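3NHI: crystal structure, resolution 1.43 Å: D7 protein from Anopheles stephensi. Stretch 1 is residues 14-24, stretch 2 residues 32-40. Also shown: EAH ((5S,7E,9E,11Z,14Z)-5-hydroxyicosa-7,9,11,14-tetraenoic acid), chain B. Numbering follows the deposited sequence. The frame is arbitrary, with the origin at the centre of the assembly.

Stretch 1 14-24: VYKRCYEDHLP
Stretch 2 32-40: YMTLWNAWR

Residues 14-22 continue a helix that begins earlier in the chain, held by i to i+4 bonds such as Tyr19 N to Tyr15 O (2.9 Å); phi and psi stay near -60° and -45° until Asp21 (-87/-12) and His22 (-126/-21). Leu23 (-60/136) leaves the helix, and Pro24 (-73/160) stays extended. The second stretch runs nearly antiparallel to the first: its helix, which includes Tyr32 to Trp36, likewise begins earlier, and the two axes cross at 154° with a closest approach of 12.0 Å. Large side chains bridge that wide gap. In register, Leu23 lies beside Tyr32 (CA to CA 6.9 Å) and the CA of Tyr15 is nearest that of Asn37 (9.8 Å), so the backbones diverge toward Tyr15.

Val14 makes no contact with the second stretch. Tyr15 (m, chi2 -47°) directs its CB toward the second stretch, and its ring receives the edge of Trp39 in an offset edge-to-face pair, with the centroid of the Trp39 six-membered ring 5.4 Å from that of Tyr15 and planes at 74°; Tyr15 OH lies 3.4 Å from Trp39 CH2. Trp39 (m, chi2 66°) reaches this position from a left-handed backbone, phi/psi 59/38. Its NE1 donates to O3 of the bound hydroxy fatty acid EAH (2.9 Å), whose C8 and C9 lie over faces of the Tyr15 and Trp39 rings, respectively.

Lys16 and Arg17 do not reach the second stretch. They pair along their own helix, Arg17 NE with Asp21 OD2 at 2.8 Å and Lys16 NZ with Glu20 OE1 at a long 3.9 Å. Cys18 (m) points sideways and is covalently bonded elsewhere in the structure.

Tyr19 (m, chi1 -87°, chi2 -112°) also starts sideways, but its end comes nearer. Its OH donates to Asn37 OD1 at 2.6 Å, the one hydrogen bond across the stretches; Asn37 (m, chi2 -3°) brings its amide end inward to accept it. Tyr19 OH is 3.2 Å from Asn37 N, but the angle is too poor for a bond. The edge of Trp36 (m, chi2 -11°) points toward the face of the Tyr19 ring, the centroid of its six-membered ring 5.9 Å from that of Tyr19 and planes at 84°, while Met33 (t, t, p) packs at the ring edge, with Met33 CG 3.6 Å from Tyr19 CE1.

The His22 side chain (m) leads away at its end; His22 O is 3.9 Å and His22 CB 4.2 Å from Trp36 CH2, the oxygen at the indole edge. Leu23 (m, t) then inserts CD2 3.6 Å from Trp36 CZ3, 4.0 Å from Met33 CB and 4.1 Å from Tyr32 CB. Pro24, C-gamma endo, closes the contact, its CG 3.6 Å from CD2 of Tyr32 (m, chi2 -93°).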

# COMPACT_ATOMS: atom_id res chain seq x y z
N VAL A 14 -3.70 -1.95 0.75
CA VAL A 14 -5.06 -1.44 0.59
C VAL A 14 -5.75 -1.20 1.93
O VAL A 14 -6.30 -0.12 2.17
CB VAL A 14 -5.90 -2.38 -0.29
CG1 VAL A 14 -7.38 -2.00 -0.23
CG2 VAL A 14 -5.38 -2.35 -1.72
N TYR A 15 -5.70 -2.18 2.82
CA TYR A 15 -6.36 -2.01 4.11
C TYR A 15 -5.79 -0.82 4.87
O TYR A 15 -6.54 0.03 5.36
CB TYR A 15 -6.28 -3.28 4.98
CG TYR A 15 -6.85 -4.53 4.31
CD1 TYR A 15 -8.10 -4.50 3.67
CD2 TYR A 15 -6.15 -5.73 4.32
CE1 TYR A 15 -8.62 -5.63 3.06
CE2 TYR A 15 -6.66 -6.87 3.71
CZ TYR A 15 -7.90 -6.81 3.08
OH TYR A 15 -8.43 -7.91 2.46
N LYS A 16 -4.46 -0.72 4.96
CA LYS A 16 -3.84 0.31 5.79
C LYS A 16 -4.02 1.69 5.18
O LYS A 16 -4.27 2.65 5.91
CB LYS A 16 -2.38 -0.02 6.11
CG LYS A 16 -1.39 0.10 4.96
CD LYS A 16 -0.58 1.40 4.99
CE LYS A 16 0.52 1.39 3.91
NZ LYS A 16 1.36 2.61 4.00
N ARG A 17 -3.90 1.80 3.86
CA ARG A 17 -4.10 3.09 3.20
C ARG A 17 -5.54 3.56 3.35
O ARG A 17 -5.80 4.75 3.57
CB ARG A 17 -3.65 3.06 1.74
CG ARG A 17 -3.95 4.33 0.95
CD ARG A 17 -3.35 5.58 1.59
NE ARG A 17 -3.49 6.71 0.67
CZ ARG A 17 -2.57 7.10 -0.21
NH1 ARG A 17 -1.41 6.45 -0.29
NH2 ARG A 17 -2.82 8.12 -1.01
N CYS A 18 -6.49 2.63 3.25
CA CYS A 18 -7.89 3.00 3.45
C CYS A 18 -8.16 3.42 4.89
O CYS A 18 -8.91 4.38 5.10
CB CYS A 18 -8.83 1.88 3.00
SG CYS A 18 -8.86 1.64 1.21
N TYR A 19 -7.55 2.75 5.87
CA TYR A 19 -7.64 3.22 7.26
C TYR A 19 -7.10 4.64 7.36
O TYR A 19 -7.73 5.51 7.96
CB TYR A 19 -6.85 2.31 8.20
CG TYR A 19 -7.57 1.10 8.77
CD1 TYR A 19 -7.87 1.02 10.13
CD2 TYR A 19 -7.89 0.01 7.96
CE1 TYR A 19 -8.50 -0.09 10.67
CE2 TYR A 19 -8.52 -1.12 8.49
CZ TYR A 19 -8.83 -1.15 9.84
OH TYR A 19 -9.45 -2.26 10.36
N GLU A 20 -5.92 4.89 6.79
CA GLU A 20 -5.33 6.23 6.86
C GLU A 20 -6.24 7.30 6.28
O GLU A 20 -6.35 8.41 6.83
CB GLU A 20 -3.98 6.27 6.13
CG GLU A 20 -2.87 5.52 6.84
CD GLU A 20 -1.59 5.43 6.03
OE1 GLU A 20 -0.67 4.73 6.50
OE2 GLU A 20 -1.50 6.03 4.94
N ASP A 21 -6.90 6.97 5.18
CA ASP A 21 -7.67 7.97 4.46
C ASP A 21 -9.10 8.13 4.97
O ASP A 21 -9.77 9.10 4.62
CB ASP A 21 -7.62 7.70 2.97
CG ASP A 21 -6.25 8.00 2.37
OD1 ASP A 21 -5.38 8.55 3.09
OD2 ASP A 21 -6.05 7.69 1.19
N HIS A 22 -9.56 7.19 5.80
CA HIS A 22 -10.96 7.21 6.24
C HIS A 22 -11.21 7.20 7.74
O HIS A 22 -12.28 7.60 8.18
CB HIS A 22 -11.76 6.12 5.52
CG HIS A 22 -11.78 6.31 4.05
ND1 HIS A 22 -12.64 7.19 3.43
CD2 HIS A 22 -10.97 5.83 3.08
CE1 HIS A 22 -12.39 7.21 2.13
NE2 HIS A 22 -11.37 6.40 1.89
N LEU A 23 -10.25 6.76 8.54
CA LEU A 23 -10.41 6.85 9.98
C LEU A 23 -10.57 8.31 10.39
O LEU A 23 -9.85 9.19 9.89
CB LEU A 23 -9.23 6.24 10.73
CG LEU A 23 -9.18 4.72 10.84
CD1 LEU A 23 -7.81 4.32 11.35
CD2 LEU A 23 -10.28 4.15 11.73
N PRO A 24 -11.53 8.59 11.28
CA PRO A 24 -11.58 9.94 11.82
C PRO A 24 -10.42 10.17 12.80
O PRO A 24 -9.83 9.21 13.30
CB PRO A 24 -12.92 9.98 12.55
CG PRO A 24 -13.24 8.57 12.87
CD PRO A 24 -12.60 7.72 11.82
N TYR A 32 -14.36 3.35 15.36
CA TYR A 32 -14.39 2.87 13.98
C TYR A 32 -13.35 1.77 13.76
O TYR A 32 -13.65 0.74 13.16
CB TYR A 32 -14.18 4.02 12.99
CG TYR A 32 -15.39 4.91 12.86
CD1 TYR A 32 -16.34 4.69 11.86
CD2 TYR A 32 -15.59 5.97 13.73
CE1 TYR A 32 -17.46 5.50 11.74
CE2 TYR A 32 -16.70 6.79 13.63
CZ TYR A 32 -17.63 6.55 12.64
OH TYR A 32 -18.73 7.38 12.55
N MET A 33 -12.13 1.99 14.26
CA MET A 33 -11.08 0.99 14.09
C MET A 33 -11.45 -0.36 14.72
O MET A 33 -11.20 -1.40 14.11
CB MET A 33 -9.72 1.49 14.60
CG MET A 33 -8.57 0.58 14.19
SD MET A 33 -6.96 1.37 14.13
CE MET A 33 -6.77 1.88 15.83
N THR A 34 -12.08 -0.34 15.89
CA THR A 34 -12.51 -1.58 16.57
C THR A 34 -13.50 -2.38 15.72
O THR A 34 -13.38 -3.60 15.59
CB THR A 34 -13.12 -1.28 17.96
OG1 THR A 34 -12.18 -0.54 18.75
CG2 THR A 34 -13.48 -2.57 18.70
N LEU A 35 -14.48 -1.69 15.15
CA LEU A 35 -15.47 -2.33 14.30
C LEU A 35 -14.85 -2.83 13.00
O LEU A 35 -15.07 -3.97 12.60
CB LEU A 35 -16.65 -1.38 14.03
CG LEU A 35 -17.65 -1.23 15.18
CD1 LEU A 35 -18.48 0.04 15.03
CD2 LEU A 35 -18.56 -2.45 15.31
N TRP A 36 -14.05 -1.98 12.36
CA TRP A 36 -13.45 -2.34 11.08
C TRP A 36 -12.41 -3.45 11.22
O TRP A 36 -12.30 -4.31 10.35
CB TRP A 36 -12.85 -1.13 10.36
CG TRP A 36 -13.82 -0.02 10.07
CD1 TRP A 36 -15.18 -0.05 10.17
CD2 TRP A 36 -13.48 1.29 9.59
NE1 TRP A 36 -15.72 1.16 9.80
CE2 TRP A 36 -14.69 2.01 9.44
CE3 TRP A 36 -12.27 1.94 9.29
CZ2 TRP A 36 -14.73 3.33 8.99
CZ3 TRP A 36 -12.31 3.26 8.84
CH2 TRP A 36 -13.53 3.94 8.70
N ASN A 37 -11.63 -3.43 12.31
CA ASN A 37 -10.66 -4.49 12.60
C ASN A 37 -11.35 -5.85 12.70
O ASN A 37 -10.77 -6.87 12.34
CB ASN A 37 -9.92 -4.22 13.92
CG ASN A 37 -8.78 -3.22 13.77
OD1 ASN A 37 -8.48 -2.74 12.68
ND2 ASN A 37 -8.13 -2.91 14.89
N ALA A 38 -12.60 -5.84 13.17
CA ALA A 38 -13.40 -7.05 13.29
C ALA A 38 -14.15 -7.36 12.00
O ALA A 38 -14.99 -8.26 11.96
CB ALA A 38 -14.37 -6.92 14.46
N TRP A 39 -13.85 -6.62 10.93
CA TRP A 39 -14.50 -6.79 9.62
C TRP A 39 -16.03 -6.60 9.70
O TRP A 39 -16.80 -7.31 9.04
CB TRP A 39 -14.08 -8.12 8.96
CG TRP A 39 -12.71 -8.04 8.34
CD1 TRP A 39 -11.52 -7.89 8.99
CD2 TRP A 39 -12.40 -8.12 6.95
NE1 TRP A 39 -10.48 -7.86 8.09
CE2 TRP A 39 -10.99 -8.00 6.82
CE3 TRP A 39 -13.17 -8.28 5.79
CZ2 TRP A 39 -10.34 -8.04 5.58
CZ3 TRP A 39 -12.52 -8.31 4.55
CH2 TRP A 39 -11.12 -8.19 4.46
N ARG A 40 -16.43 -5.64 10.52
CA ARG A 40 -17.82 -5.24 10.60
C ARG A 40 -17.97 -3.93 9.85
O ARG A 40 -17.27 -2.96 10.14
CB ARG A 40 -18.25 -5.10 12.06
CG ARG A 40 -18.31 -6.43 12.79
CD ARG A 40 -18.55 -6.25 14.28
NE ARG A 40 -19.91 -5.77 14.54
CZ ARG A 40 -20.39 -5.51 15.75
NH1 ARG A 40 -19.64 -5.68 16.84
NH2 ARG A 40 -21.64 -5.07 15.88
O1 EAH B . -1.29 -9.36 8.44
C1 EAH B . -2.41 -8.80 8.62
O2 EAH B . -2.58 -7.89 9.47
C2 EAH B . -3.58 -9.24 7.76
C3 EAH B . -4.90 -8.73 8.34
C4 EAH B . -5.31 -7.40 7.70
C5 EAH B . -6.61 -6.90 8.32
O3 EAH B . -7.61 -7.67 7.89
C6 EAH B . -6.85 -5.45 7.92
C7 EAH B . -8.22 -4.97 8.38
C8 EAH B . -9.16 -4.82 7.20
C9 EAH B . -10.51 -4.58 7.68
C10 EAH B . -11.38 -4.62 6.67
C11 EAH B . -12.72 -4.38 7.21
C12 EAH B . -13.83 -4.44 6.47
C13 EAH B . -13.84 -4.74 4.99
C14 EAH B . -13.84 -3.43 4.24
C15 EAH B . -14.58 -3.18 3.16
C16 EAH B . -15.52 -4.19 2.53
C17 EAH B . -14.83 -4.80 1.32
C18 EAH B . -14.14 -6.10 1.69
C19 EAH B . -13.85 -6.92 0.44
C20 EAH B . -13.08 -8.17 0.79